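Local coordinates for protein KLTH0A00704p (Lachancea thermotolerans, PDB 4J2G) that probably acts in autophagy as the HORMA domain of Atg13, the part of that longer protein that mediates recruitment of PI 3-kinase, at residues 21-26 with 252-257; 88-93 with 131-136; 107-112 with 266-271; 116-121 with 223-228. The protein carries 1 engineered substitution. One frame throughout, in Å; residues are numbered along the deposited sequence.

Contact 1: residues 21-26 with 252-257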
loop_
_atom_site.group_PDB
_atom_site.type_symbol
_atom_site.label_atom_id
_atom_site.label_comp_id
_atom_site.label_asym_id
_atom_site.label_seq_id
_atom_site.Cartn_x
_atom_site.Cartn_y
_atom_site.Cartn_z
ATOM N N GLN A 21 -12.316 -22.688 12.324
ATOM C CA GLN A 21 -12.582 -21.388 12.932
ATOM C C GLN A 21 -11.385 -20.470 12.647
ATOM O O GLN A 21 -11.550 -19.340 12.212
ATOM C CB GLN A 21 -12.878 -21.501 14.432
ATOM C CG GLN A 21 -14.287 -21.992 14.779
ATOM C CD GLN A 21 -14.297 -23.408 15.333
ATOM O OE1 GLN A 21 -13.485 -23.740 16.194
ATOM N NE2 GLN A 21 -15.218 -24.250 14.845
ATOM N N LEU A 22 -10.195 -21.027 12.868
ATOM C CA LEU A 22 -8.915 -20.395 12.668
ATOM C C LEU A 22 -8.758 -19.842 11.256
ATOM O O LEU A 22 -8.553 -18.630 11.077
ATOM C CB LEU A 22 -7.810 -21.390 12.989
ATOM C CG LEU A 22 -7.111 -21.320 14.354
ATOM C CD1 LEU A 22 -8.024 -20.901 15.494
ATOM C CD2 LEU A 22 -6.474 -22.660 14.644
ATOM N N TRP A 23 -8.891 -20.702 10.250
ATOM C CA TRP A 23 -8.954 -20.195 8.889
ATOM C C TRP A 23 -9.986 -19.115 8.636
ATOM O O TRP A 23 -9.690 -18.199 7.896
ATOM C CB TRP A 23 -9.024 -21.285 7.848
ATOM C CG TRP A 23 -7.681 -21.679 7.439
ATOM C CD1 TRP A 23 -6.629 -20.847 7.148
ATOM C CD2 TRP A 23 -7.214 -23.005 7.245
ATOM N NE1 TRP A 23 -5.531 -21.585 6.783
ATOM C CE2 TRP A 23 -5.862 -22.916 6.835
ATOM C CE3 TRP A 23 -7.810 -24.270 7.357
ATOM C CZ2 TRP A 23 -5.090 -24.049 6.538
ATOM C CZ3 TRP A 23 -7.039 -25.404 7.069
ATOM C CH2 TRP A 23 -5.691 -25.283 6.664
ATOM N N GLU A 24 -11.149 -19.168 9.280
ATOM C CA GLU A 24 -12.133 -18.109 9.039
ATOM C C GLU A 24 -11.774 -16.773 9.703
ATOM O O GLU A 24 -12.133 -15.696 9.204
ATOM C CB GLU A 24 -13.536 -18.517 9.465
ATOM C CG GLU A 24 -14.290 -19.336 8.439
ATOM C CD GLU A 24 -15.760 -19.514 8.803
ATOM O OE1 GLU A 24 -16.375 -20.478 8.289
ATOM O OE2 GLU A 24 -16.297 -18.687 9.594
ATOM N N LEU A 25 -11.111 -16.851 10.849
ATOM C CA LEU A 25 -10.579 -15.681 11.495
ATOM C C LEU A 25 -9.542 -15.063 10.505
ATOM O O LEU A 25 -9.678 -13.925 10.086
ATOM C CB LEU A 25 -9.936 -16.091 12.810
ATOM C CG LEU A 25 -10.346 -15.418 14.125
ATOM C CD1 LEU A 25 -11.837 -15.088 14.181
ATOM C CD2 LEU A 25 -9.942 -16.279 15.329
ATOM N N ILE A 26 -8.569 -15.865 10.085
ATOM C CA ILE A 26 -7.550 -15.432 9.170
ATOM C C ILE A 26 -8.081 -14.738 7.916
ATOM O O ILE A 26 -7.752 -13.565 7.661
ATOM C CB ILE A 26 -6.556 -16.549 8.862
ATOM C CG1 ILE A 26 -5.803 -16.919 10.142
ATOM C CG2 ILE A 26 -5.525 -16.070 7.827
ATOM C CD1 ILE A 26 -5.223 -18.322 10.156
ATOM N N THR A 252 0.909 -18.471 14.144
ATOM C CA THR A 252 -0.192 -19.425 14.055
ATOM C C THR A 252 0.226 -20.824 13.524
ATOM O O THR A 252 1.232 -20.977 12.798
ATOM C CB THR A 252 -1.317 -18.864 13.181
ATOM O OG1 THR A 252 -2.565 -19.197 13.776
ATOM C CG2 THR A 252 -1.258 -19.426 11.761
ATOM N N LYS A 253 -0.565 -21.838 13.880
ATOM C CA LYS A 253 -0.261 -23.214 13.495
ATOM C C LYS A 253 -0.115 -23.413 11.987
ATOM O O LYS A 253 0.696 -24.223 11.523
ATOM C CB LYS A 253 -1.288 -24.176 14.076
ATOM C CG LYS A 253 -2.734 -23.944 13.669
ATOM C CD LYS A 253 -3.647 -24.879 14.459
ATOM C CE LYS A 253 -3.494 -24.669 15.966
ATOM N NZ LYS A 253 -3.740 -25.917 16.748
ATOM N N PHE A 254 -0.894 -22.665 11.226
ATOM C CA PHE A 254 -0.779 -22.684 9.765
ATOM C C PHE A 254 0.366 -21.841 9.224
ATOM O O PHE A 254 0.593 -21.821 8.025
ATOM C CB PHE A 254 -2.072 -22.219 9.131
ATOM C CG PHE A 254 -3.288 -22.741 9.817
ATOM C CD1 PHE A 254 -3.648 -24.090 9.705
ATOM C CD2 PHE A 254 -4.073 -21.902 10.586
ATOM C CE1 PHE A 254 -4.781 -24.582 10.333
ATOM C CE2 PHE A 254 -5.208 -22.390 11.214
ATOM C CZ PHE A 254 -5.563 -23.730 11.085
ATOM N N GLY A 255 1.092 -21.164 10.108
ATOM C CA GLY A 255 2.179 -20.278 9.680
ATOM C C GLY A 255 2.134 -18.908 10.344
ATOM O O GLY A 255 1.453 -18.693 11.372
ATOM N N SER A 256 2.877 -17.966 9.780
ATOM C CA SER A 256 2.888 -16.634 10.363
ATOM C C SER A 256 2.087 -15.632 9.544
ATOM O O SER A 256 2.149 -15.596 8.285
ATOM C CB SER A 256 4.306 -16.164 10.563
ATOM O OG SER A 256 4.880 -16.913 11.595
ATOM N N LEU A 257 1.293 -14.837 10.237
ATOM C CA LEU A 257 0.622 -13.753 9.513
ATOM C C LEU A 257 1.555 -12.529 9.453
ATOM O O LEU A 257 1.905 -11.982 10.476
ATOM C CB LEU A 257 -0.724 -13.459 10.144
ATOM C CG LEU A 257 -1.913 -12.927 9.310
ATOM C CD1 LEU A 257 -2.925 -12.393 10.311
ATOM C CD2 LEU A 257 -1.634 -11.825 8.287
#
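F254 lays its ring on W23 of helix 18-39, and the rest of the contact gathers round that ring. The six-membered ring of W23 and the F254 ring stack face to face, centroids 4.2 Å apart and planes 20° from parallel; W23 CZ2 lies nearest, 3.5 Å from F254 CD1. The stack is offset, with each ring displaced toward the rim of the other. On the opposite face of F254 sits the neighbouring K253, whose CG lies over the ring centre. L22 comes in at the edge, its CB in the ring plane and 3.3 Å from F254 CE2. One helical turn on, I26 sends CD1 to within 3.8 Å of F254 CD2; chi1 sets CG1 anti to the carbonyl carbon, and a nearly extended chi2 (156°) carries CD1 to the ring. The methylene CD of K253 meets L22 CD2 at 3.6 Å. F254 occupies the third position of a type I turn from T252 to G255; at the fourth, with phi 132°, a side chain would jam against F254 O, which calls for glycine. Aromatic and aliphatic carbon carries the whole join between helix and turn, so it rests on dispersion and the hydrophobic effect, with shape fit in place of directed bonds.

Contact 2: residues 88-93 with 131-136. Engineered in segment 131-136: M136 (natural residue Leu). With SO4 (sulfate ion), chain C.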
loop_
_atom_site.group_PDB
_atom_site.type_symbol
_atom_site.label_atom_id
_atom_site.label_comp_id
_atom_site.label_asym_id
_atom_site.label_seq_id
_atom_site.Cartn_x
_atom_site.Cartn_y
_atom_site.Cartn_z
ATOM N N PRO A 88 -1.166 -14.361 -1.403
ATOM C CA PRO A 88 -0.689 -13.085 -0.832
ATOM C C PRO A 88 -1.456 -11.878 -1.439
ATOM O O PRO A 88 -1.709 -11.827 -2.677
ATOM C CB PRO A 88 0.810 -13.063 -1.225
ATOM C CG PRO A 88 0.851 -13.899 -2.482
ATOM C CD PRO A 88 -0.112 -15.033 -2.195
ATOM N N LEU A 89 -1.827 -10.961 -0.551
ATOM C CA LEU A 89 -2.659 -9.786 -0.830
ATOM C C LEU A 89 -1.799 -8.531 -0.928
ATOM O O LEU A 89 -1.165 -8.123 0.035
ATOM C CB LEU A 89 -3.758 -9.640 0.226
ATOM C CG LEU A 89 -4.863 -8.528 0.411
ATOM C CD1 LEU A 89 -4.828 -7.330 -0.474
ATOM C CD2 LEU A 89 -6.262 -9.127 0.339
ATOM N N VAL A 90 -1.775 -7.965 -2.142
ATOM C CA VAL A 90 -1.018 -6.793 -2.493
ATOM C C VAL A 90 -1.920 -5.593 -2.690
ATOM O O VAL A 90 -2.959 -5.687 -3.317
ATOM C CB VAL A 90 -0.111 -7.091 -3.689
ATOM C CG1 VAL A 90 0.590 -5.814 -4.280
ATOM C CG2 VAL A 90 0.923 -8.061 -3.171
ATOM N N ILE A 91 -1.557 -4.470 -2.058
ATOM C CA ILE A 91 -2.312 -3.217 -2.233
ATOM C C ILE A 91 -1.393 -2.093 -2.730
ATOM O O ILE A 91 -0.384 -1.838 -2.127
ATOM C CB ILE A 91 -3.015 -2.790 -0.963
ATOM C CG1 ILE A 91 -4.055 -3.868 -0.581
ATOM C CG2 ILE A 91 -3.793 -1.474 -1.160
ATOM C CD1 ILE A 91 -4.701 -3.618 0.760
ATOM N N GLU A 92 -1.748 -1.458 -3.836
ATOM C CA GLU A 92 -0.953 -0.322 -4.328
ATOM C C GLU A 92 -1.740 0.970 -4.063
ATOM O O GLU A 92 -2.921 0.993 -4.235
ATOM C CB GLU A 92 -0.733 -0.489 -5.788
ATOM C CG GLU A 92 0.224 -1.649 -6.124
ATOM C CD GLU A 92 0.635 -1.607 -7.634
ATOM O OE1 GLU A 92 -0.149 -1.094 -8.463
ATOM O OE2 GLU A 92 1.736 -2.052 -7.968
ATOM N N THR A 93 -1.076 2.021 -3.586
ATOM C CA THR A 93 -1.703 3.303 -3.315
ATOM C C THR A 93 -0.972 4.220 -4.258
ATOM O O THR A 93 0.256 4.207 -4.315
ATOM C CB THR A 93 -1.487 3.763 -1.875
ATOM O OG1 THR A 93 -2.219 2.893 -0.976
ATOM C CG2 THR A 93 -2.026 5.220 -1.651
ATOM N N ARG A 131 3.130 0.392 -1.235
ATOM C CA ARG A 131 2.709 -0.961 -1.639
ATOM C C ARG A 131 2.694 -1.867 -0.432
ATOM O O ARG A 131 3.726 -2.071 0.177
ATOM C CB ARG A 131 3.587 -1.539 -2.728
ATOM C CG ARG A 131 3.071 -2.862 -3.319
ATOM C CD ARG A 131 4.054 -3.354 -4.412
ATOM N NE ARG A 131 3.866 -2.655 -5.693
ATOM C CZ ARG A 131 4.823 -2.014 -6.378
ATOM N NH1 ARG A 131 6.067 -1.950 -5.940
ATOM N NH2 ARG A 131 4.528 -1.449 -7.545
ATOM N N TRP A 132 1.519 -2.403 -0.128
ATOM C CA TRP A 132 1.295 -3.236 1.087
ATOM C C TRP A 132 1.289 -4.670 0.632
ATOM O O TRP A 132 0.894 -4.984 -0.498
ATOM C CB TRP A 132 -0.094 -2.943 1.671
ATOM C CG TRP A 132 -0.284 -1.575 2.197
ATOM C CD1 TRP A 132 -0.582 -0.419 1.452
ATOM C CD2 TRP A 132 -0.233 -1.172 3.555
ATOM N NE1 TRP A 132 -0.660 0.648 2.291
ATOM C CE2 TRP A 132 -0.507 0.223 3.587
ATOM C CE3 TRP A 132 0.025 -1.854 4.772
ATOM C CZ2 TRP A 132 -0.548 0.965 4.776
ATOM C CZ3 TRP A 132 -0.009 -1.135 5.931
ATOM C CH2 TRP A 132 -0.282 0.290 5.937
ATOM N N LEU A 133 1.696 -5.548 1.515
ATOM C CA LEU A 133 1.686 -6.977 1.241
ATOM C C LEU A 133 1.199 -7.619 2.555
ATOM O O LEU A 133 1.777 -7.362 3.594
ATOM C CB LEU A 133 3.111 -7.443 1.082
ATOM C CG LEU A 133 3.270 -8.969 0.990
ATOM C CD1 LEU A 133 2.523 -9.596 -0.208
ATOM C CD2 LEU A 133 4.721 -9.439 1.028
ATOM N N ILE A 134 0.158 -8.429 2.473
ATOM C CA ILE A 134 -0.411 -9.186 3.614
ATOM C C ILE A 134 -0.391 -10.619 3.104
ATOM O O ILE A 134 -0.719 -10.896 1.902
ATOM C CB ILE A 134 -1.859 -8.755 3.860
ATOM C CG1 ILE A 134 -1.900 -7.221 4.063
ATOM C CG2 ILE A 134 -2.468 -9.514 5.054
ATOM C CD1 ILE A 134 -3.274 -6.633 3.822
ATOM N N GLN A 135 0.101 -11.494 3.959
ATOM C CA GLN A 135 0.527 -12.844 3.600
ATOM C C GLN A 135 0.437 -13.776 4.806
ATOM O O GLN A 135 0.624 -13.323 5.957
ATOM C CB GLN A 135 2.025 -12.749 3.490
ATOM C CG GLN A 135 2.585 -13.114 2.180
ATOM C CD GLN A 135 4.071 -12.896 2.224
ATOM O OE1 GLN A 135 4.624 -12.375 3.222
ATOM N NE2 GLN A 135 4.731 -13.269 1.137
HETATM N N MSE A 136 0.240 -15.056 4.528
HETATM C CA MSE A 136 0.368 -16.128 5.505
HETATM C C MSE A 136 1.649 -16.885 5.139
HETATM O O MSE A 136 1.790 -17.298 4.001
HETATM C CB MSE A 136 -0.899 -16.925 5.230
HETATM C CG MSE A 136 -1.282 -17.956 6.274
HETATM SE SE MSE A 136 -1.575 -17.115 8.033
HETATM C CE MSE A 136 -0.500 -18.534 8.852
HETATM S S SO4 C . 7.659 -0.314 -8.922
HETATM O O1 SO4 C . 8.150 -1.490 -8.234
HETATM O O2 SO4 C . 8.854 0.538 -8.992
HETATM O O3 SO4 C . 7.137 -0.423 -10.304
HETATM O O4 SO4 C . 6.519 0.201 -8.138
#
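R131 and E92 face each other as a non-hydrogen-bonded antiparallel pair, and their side chains run side by side in the same direction. From the backbone, R131 CB lies 4.0 Å from I91 O. CG, placed anti to the backbone N (chi1 -172°), packs against V90 CG1 at 4.0 Å. The chain then bends at chi3 (-80°), and the guanidinium presents its edge to E92. NE and NH2 both grip OE2 of E92, NE at 3.2 Å on the anti lone pair and NH2 at 2.9 Å from above the carboxylate plane. NH1 and NH2 also bind a sulfate ion, probably from the crystallisation liquor, with NH2 2.7 Å from its O4. The other oxygen of E92, OE1, pairs with R218, so two arginines share this carboxylate, which probably favours its charged form. Strands 89-96 and 126-136 are neighbours in the antiparallel sheet of the HORMA fold, and backbone bonds join L89 to I134 and I91 to W132 in both directions. L89, I91, W132 and I134 turn to the face covered by F30 and I37 of helix 18-39, where bulky apolar groups suit burial. On the other face V90 CG2 touches L133 CD1 at 3.7 Å, and P88 CB meets Q135 CG at 3.8 Å. The indole NE1 of W132 bonds to E130, which also holds T93 OG1.

Contact 3: residues 107-112 with 266-271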
loop_
_atom_site.group_PDB
_atom_site.type_symbol
_atom_site.label_atom_id
_atom_site.label_comp_id
_atom_site.label_asym_id
_atom_site.label_seq_id
_atom_site.Cartn_x
_atom_site.Cartn_y
_atom_site.Cartn_z
ATOM N N THR A 107 5.086 18.728 -9.580
ATOM C CA THR A 107 6.299 18.788 -8.807
ATOM C C THR A 107 6.128 18.069 -7.389
ATOM O O THR A 107 4.997 17.768 -6.966
ATOM C CB THR A 107 6.706 20.228 -8.513
ATOM O OG1 THR A 107 5.616 20.910 -7.888
ATOM C CG2 THR A 107 7.178 20.955 -9.771
ATOM N N LEU A 108 7.264 17.806 -6.772
ATOM C CA LEU A 108 7.423 17.189 -5.472
ATOM C C LEU A 108 8.422 18.035 -4.721
ATOM O O LEU A 108 9.501 18.343 -5.264
ATOM C CB LEU A 108 8.020 15.777 -5.643
ATOM C CG LEU A 108 8.341 15.024 -4.301
ATOM C CD1 LEU A 108 7.025 14.888 -3.435
ATOM C CD2 LEU A 108 8.961 13.614 -4.604
ATOM N N LYS A 109 8.076 18.415 -3.496
ATOM C CA LYS A 109 8.999 19.102 -2.638
ATOM C C LYS A 109 9.677 18.192 -1.661
ATOM O O LYS A 109 9.035 17.300 -1.093
ATOM C CB LYS A 109 8.305 20.206 -1.885
ATOM C CG LYS A 109 7.819 21.367 -2.710
ATOM C CD LYS A 109 7.454 22.551 -1.829
ATOM C CE LYS A 109 7.198 23.780 -2.688
ATOM N NZ LYS A 109 7.105 25.028 -1.878
ATOM N N ASP A 110 10.972 18.396 -1.459
ATOM C CA ASP A 110 11.720 17.518 -0.632
ATOM C C ASP A 110 11.620 17.954 0.806
ATOM O O ASP A 110 10.871 18.844 1.137
ATOM C CB ASP A 110 13.180 17.344 -1.075
ATOM C CG ASP A 110 13.987 18.645 -1.152
ATOM O OD1 ASP A 110 13.671 19.648 -0.454
ATOM O OD2 ASP A 110 14.969 18.660 -2.005
ATOM N N GLN A 111 12.422 17.366 1.659
ATOM C CA GLN A 111 12.257 17.646 3.109
ATOM C C GLN A 111 12.816 19.022 3.358
ATOM O O GLN A 111 12.567 19.626 4.366
ATOM C CB GLN A 111 12.989 16.610 3.942
ATOM C CG GLN A 111 12.615 16.614 5.412
ATOM C CD GLN A 111 13.748 16.091 6.284
ATOM O OE1 GLN A 111 14.936 16.375 6.023
ATOM N NE2 GLN A 111 13.394 15.314 7.322
ATOM N N ASP A 112 13.570 19.561 2.415
ATOM C CA ASP A 112 14.057 20.922 2.653
ATOM C C ASP A 112 13.055 21.913 2.089
ATOM O O ASP A 112 13.268 23.097 2.142
ATOM C CB ASP A 112 15.444 21.116 2.027
ATOM C CG ASP A 112 16.526 20.364 2.780
ATOM O OD1 ASP A 112 16.632 20.564 4.009
ATOM O OD2 ASP A 112 17.272 19.573 2.141
ATOM N N ASP A 266 8.751 10.840 0.548
ATOM C CA ASP A 266 8.238 12.160 0.292
ATOM C C ASP A 266 6.932 12.133 -0.545
ATOM O O ASP A 266 6.898 11.558 -1.643
ATOM C CB ASP A 266 9.325 12.872 -0.509
ATOM C CG ASP A 266 10.628 12.893 0.205
ATOM O OD1 ASP A 266 10.840 13.923 0.901
ATOM O OD2 ASP A 266 11.436 11.919 0.058
ATOM N N CYS A 267 5.897 12.828 -0.079
ATOM C CA CYS A 267 4.630 12.910 -0.798
ATOM C C CYS A 267 4.149 14.364 -0.857
ATOM O O CYS A 267 2.985 14.628 -1.039
ATOM C CB CYS A 267 3.563 12.112 -0.045
ATOM S SG CYS A 267 3.806 10.341 -0.048
ATOM N N ASP A 268 5.029 15.331 -0.659
ATOM C CA ASP A 268 4.518 16.695 -0.689
ATOM C C ASP A 268 4.457 17.128 -2.178
ATOM O O ASP A 268 5.297 17.854 -2.588
ATOM C CB ASP A 268 5.432 17.597 0.152
ATOM C CG ASP A 268 4.906 19.044 0.270
ATOM O OD1 ASP A 268 3.753 19.327 -0.060
ATOM O OD2 ASP A 268 5.664 19.907 0.709
ATOM N N PHE A 269 3.541 16.535 -2.952
ATOM C CA PHE A 269 3.270 16.817 -4.384
ATOM C C PHE A 269 2.420 18.064 -4.635
ATOM O O PHE A 269 1.588 18.411 -3.797
ATOM C CB PHE A 269 2.541 15.630 -5.023
ATOM C CG PHE A 269 3.405 14.417 -5.185
ATOM C CD1 PHE A 269 4.301 14.302 -6.259
ATOM C CD2 PHE A 269 3.348 13.378 -4.254
ATOM C CE1 PHE A 269 5.123 13.164 -6.410
ATOM C CE2 PHE A 269 4.157 12.225 -4.407
ATOM C CZ PHE A 269 5.062 12.121 -5.476
ATOM N N HIS A 270 2.642 18.720 -5.784
ATOM C CA HIS A 270 1.992 19.975 -6.131
ATOM C C HIS A 270 1.647 19.908 -7.613
ATOM O O HIS A 270 2.271 19.204 -8.419
ATOM C CB HIS A 270 2.860 21.202 -5.755
ATOM C CG HIS A 270 3.024 21.369 -4.275
ATOM N ND1 HIS A 270 1.981 21.717 -3.446
ATOM C CD2 HIS A 270 4.073 21.116 -3.457
ATOM C CE1 HIS A 270 2.393 21.738 -2.189
ATOM N NE2 HIS A 270 3.664 21.389 -2.168
ATOM N N VAL A 271 0.578 20.567 -7.962
ATOM C CA VAL A 271 0.178 20.601 -9.360
ATOM C C VAL A 271 0.065 22.079 -9.771
ATOM O O VAL A 271 -0.547 22.891 -9.080
ATOM C CB VAL A 271 -1.112 19.825 -9.601
ATOM C CG1 VAL A 271 -1.291 19.578 -11.083
ATOM C CG2 VAL A 271 -1.060 18.470 -8.887
HETATM O O HOH W 1 8.950 15.772 1.341
HETATM O O HOH W 2 13.346 14.912 1.142
#
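T107 and H270 exchange backbone hydrogen bonds where strands 105-109 and 268-271 run antiparallel, their short axes at 146°, and K109 N gives a third bond to D268 O. L108 and F269 form the non-hydrogen-bonded pair between them. L108 CD1 stands over the centre of the F269 ring, 3.7 Å from its centroid, a CH-pi contact: the leucine is long enough to set a terminal methyl there, and both groups are apolar and buried. The other face of the pairing is more polar: T107 OG1 lies 3.5 Å from H270 CB, and K109 CG, anti to the carbonyl carbon (chi1 -67°), meets the imidazole edge, 3.8 Å from H270 CD2. Where strand 105-109 runs out, two waters bridge D266 OD1 to K109 O and Q111 N, while OD2 bonds to Y229. Strand 105-109 is the middle of a small three-stranded sheet with strand 115-120 on its far side; L108 and F269 both meet V118 there, and F269 also reaches I127 and L129 of strand 126-136.

Contact 4: residues 116-121 with 223-228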
loop_
_atom_site.group_PDB
_atom_site.type_symbol
_atom_site.label_atom_id
_atom_site.label_comp_id
_atom_site.label_asym_id
_atom_site.label_seq_id
_atom_site.Cartn_x
_atom_site.Cartn_y
_atom_site.Cartn_z
ATOM N N TRP A 116 11.042 19.635 -7.221
ATOM C CA TRP A 116 11.645 18.747 -8.187
ATOM C C TRP A 116 10.562 18.466 -9.161
ATOM O O TRP A 116 9.420 18.253 -8.759
ATOM C CB TRP A 116 12.133 17.420 -7.566
ATOM C CG TRP A 116 13.247 17.641 -6.526
ATOM C CD1 TRP A 116 13.081 18.143 -5.310
ATOM C CD2 TRP A 116 14.668 17.435 -6.687
ATOM N NE1 TRP A 116 14.272 18.247 -4.654
ATOM C CE2 TRP A 116 15.274 17.847 -5.494
ATOM C CE3 TRP A 116 15.487 17.061 -7.776
ATOM C CZ2 TRP A 116 16.662 17.818 -5.296
ATOM C CZ3 TRP A 116 16.849 16.995 -7.586
ATOM C CH2 TRP A 116 17.431 17.372 -6.350
ATOM N N ASN A 117 10.909 18.451 -10.438
ATOM C CA ASN A 117 9.931 18.114 -11.443
ATOM C C ASN A 117 9.678 16.652 -11.469
ATOM O O ASN A 117 10.620 15.857 -11.369
ATOM C CB ASN A 117 10.449 18.486 -12.842
ATOM C CG ASN A 117 10.081 19.886 -13.254
ATOM O OD1 ASN A 117 9.538 20.672 -12.480
ATOM N ND2 ASN A 117 10.380 20.209 -14.500
ATOM N N VAL A 118 8.409 16.293 -11.707
ATOM C CA VAL A 118 8.000 14.895 -11.835
ATOM C C VAL A 118 7.486 14.559 -13.240
ATOM O O VAL A 118 8.029 13.680 -13.893
ATOM C CB VAL A 118 6.912 14.508 -10.796
ATOM C CG1 VAL A 118 6.621 13.019 -10.879
ATOM C CG2 VAL A 118 7.353 14.926 -9.402
ATOM N N CYS A 119 6.419 15.199 -13.686
ATOM C CA CYS A 119 5.894 14.917 -15.030
ATOM C C CYS A 119 4.883 15.951 -15.468
ATOM O O CYS A 119 4.414 16.735 -14.657
ATOM C CB CYS A 119 5.288 13.519 -15.098
ATOM S SG CYS A 119 4.041 13.157 -13.807
ATOM N N LYS A 120 4.554 15.934 -16.756
ATOM C CA LYS A 120 3.725 16.961 -17.381
ATOM C C LYS A 120 2.465 16.301 -17.926
ATOM O O LYS A 120 2.500 15.161 -18.406
ATOM C CB LYS A 120 4.479 17.665 -18.529
ATOM C CG LYS A 120 6.007 17.625 -18.439
ATOM C CD LYS A 120 6.668 17.474 -19.808
ATOM C CE LYS A 120 8.148 17.127 -19.695
ATOM N NZ LYS A 120 8.692 16.679 -21.004
ATOM N N GLY A 121 1.362 17.033 -17.860
ATOM C CA GLY A 121 0.069 16.562 -18.344
ATOM C C GLY A 121 -0.222 15.070 -18.253
ATOM O O GLY A 121 -0.381 14.508 -17.174
ATOM N N LYS A 223 11.370 4.817 -9.129
ATOM C CA LYS A 223 11.773 6.149 -9.546
ATOM C C LYS A 223 11.919 7.060 -8.322
ATOM O O LYS A 223 10.966 7.393 -7.626
ATOM C CB LYS A 223 10.782 6.731 -10.576
ATOM C CG LYS A 223 11.038 6.296 -12.019
ATOM C CD LYS A 223 12.190 7.065 -12.704
ATOM C CE LYS A 223 13.575 6.438 -12.468
ATOM N NZ LYS A 223 14.490 6.545 -13.652
ATOM N N SER A 224 13.133 7.448 -8.035
ATOM C CA SER A 224 13.354 8.364 -6.969
ATOM C C SER A 224 13.111 9.615 -7.754
ATOM O O SER A 224 13.229 9.623 -8.995
ATOM C CB SER A 224 14.808 8.241 -6.508
ATOM O OG SER A 224 15.654 8.636 -7.545
ATOM N N LEU A 225 12.743 10.679 -7.108
ATOM C CA LEU A 225 12.343 11.815 -7.962
ATOM C C LEU A 225 13.226 13.000 -7.601
ATOM O O LEU A 225 13.343 13.969 -8.335
ATOM C CB LEU A 225 10.875 12.141 -7.665
ATOM C CG LEU A 225 9.981 11.019 -8.204
ATOM C CD1 LEU A 225 8.576 11.128 -7.597
ATOM C CD2 LEU A 225 9.967 11.070 -9.752
ATOM N N ILE A 226 13.824 12.851 -6.428
ATOM C CA ILE A 226 14.704 13.710 -5.726
ATOM C C ILE A 226 16.073 13.059 -5.836
ATOM O O ILE A 226 16.336 12.024 -5.188
ATOM C CB ILE A 226 14.270 13.680 -4.236
ATOM C CG1 ILE A 226 12.838 14.233 -4.125
ATOM C CG2 ILE A 226 15.291 14.375 -3.323
ATOM C CD1 ILE A 226 12.178 14.027 -2.738
ATOM N N ALA A 227 16.953 13.698 -6.621
ATOM C CA ALA A 227 18.278 13.168 -6.971
ATOM C C ALA A 227 19.284 13.299 -5.838
ATOM O O ALA A 227 20.370 12.745 -5.922
ATOM C CB ALA A 227 18.821 13.810 -8.271
ATOM N N THR A 228 18.948 13.999 -4.761
ATOM C CA THR A 228 19.855 13.972 -3.587
ATOM C C THR A 228 19.924 12.631 -2.837
ATOM O O THR A 228 20.773 12.449 -1.988
ATOM C CB THR A 228 19.533 15.033 -2.529
ATOM O OG1 THR A 228 18.183 14.877 -2.121
ATOM C CG2 THR A 228 19.706 16.414 -3.064
#
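W116 lays one face of its indole across the backbone of I226 and A227. Contacts over that face come first: I226 CA makes a CH-pi contact with the six-membered ring, 4.0 Å from its centroid and 17° off the normal, and A227 N sits over the same face, 3.4 Å from W116 CZ3. A large flat ring suits this place because it can cover several peptide units of an irregular loop at once. Apolar side-chain contacts surround it. I226 crosses the indole at about a right angle and divides its branches: chi1 (-63°) puts CG1 by W116 CD1, at 4.1 Å, and leaves CG2 4.1 Å from W116 CE2. A227 CB lies 3.8 Å from W116 CZ3, and T228 CG2 reaches W116 CZ2 at 4.0 Å. Apart from the indole, V118 CG1 meets L225 CD2 at 4.0 Å. The polar bond of the indole lies to one side: NE1 bonds to D110 OD2, in the loop just after the neighbouring strand 105-109, which helps to fix the rotation of the ring. The loop is held separately, K223 O accepting from R264. In strand 115-120, V118 and C119 both face V106, which makes a classic beta bulge. The whole is a surface packing of a bulged edge strand of the small sheet against the long loop between strands 201-208 and 242-252.

How the contacts relate
Contacts 1 and 2 belong to the larger sheet with its helices, contacts 3 and 4 to the small sheet, and contacts 1 and 3 lie on opposite sides of the chain's centre, about 41 Å apart between centres. Contacts 1, 2 and 3 are partly buried, while contact 4 is at the surface. Contact 2, some 7 Å from that centre, is the most central and combines strand pairing with a charged cluster; contact 1 is aromatic and aliphatic packing at one end of the same sheet. The two meet at the engineered selenomethionine M136, which packs near the turn. Contact 3 pairs strands through backbone bonds and bridging waters, whereas contact 4 joins strand to loop by packing. D110 and W116 link contacts 3 and 4.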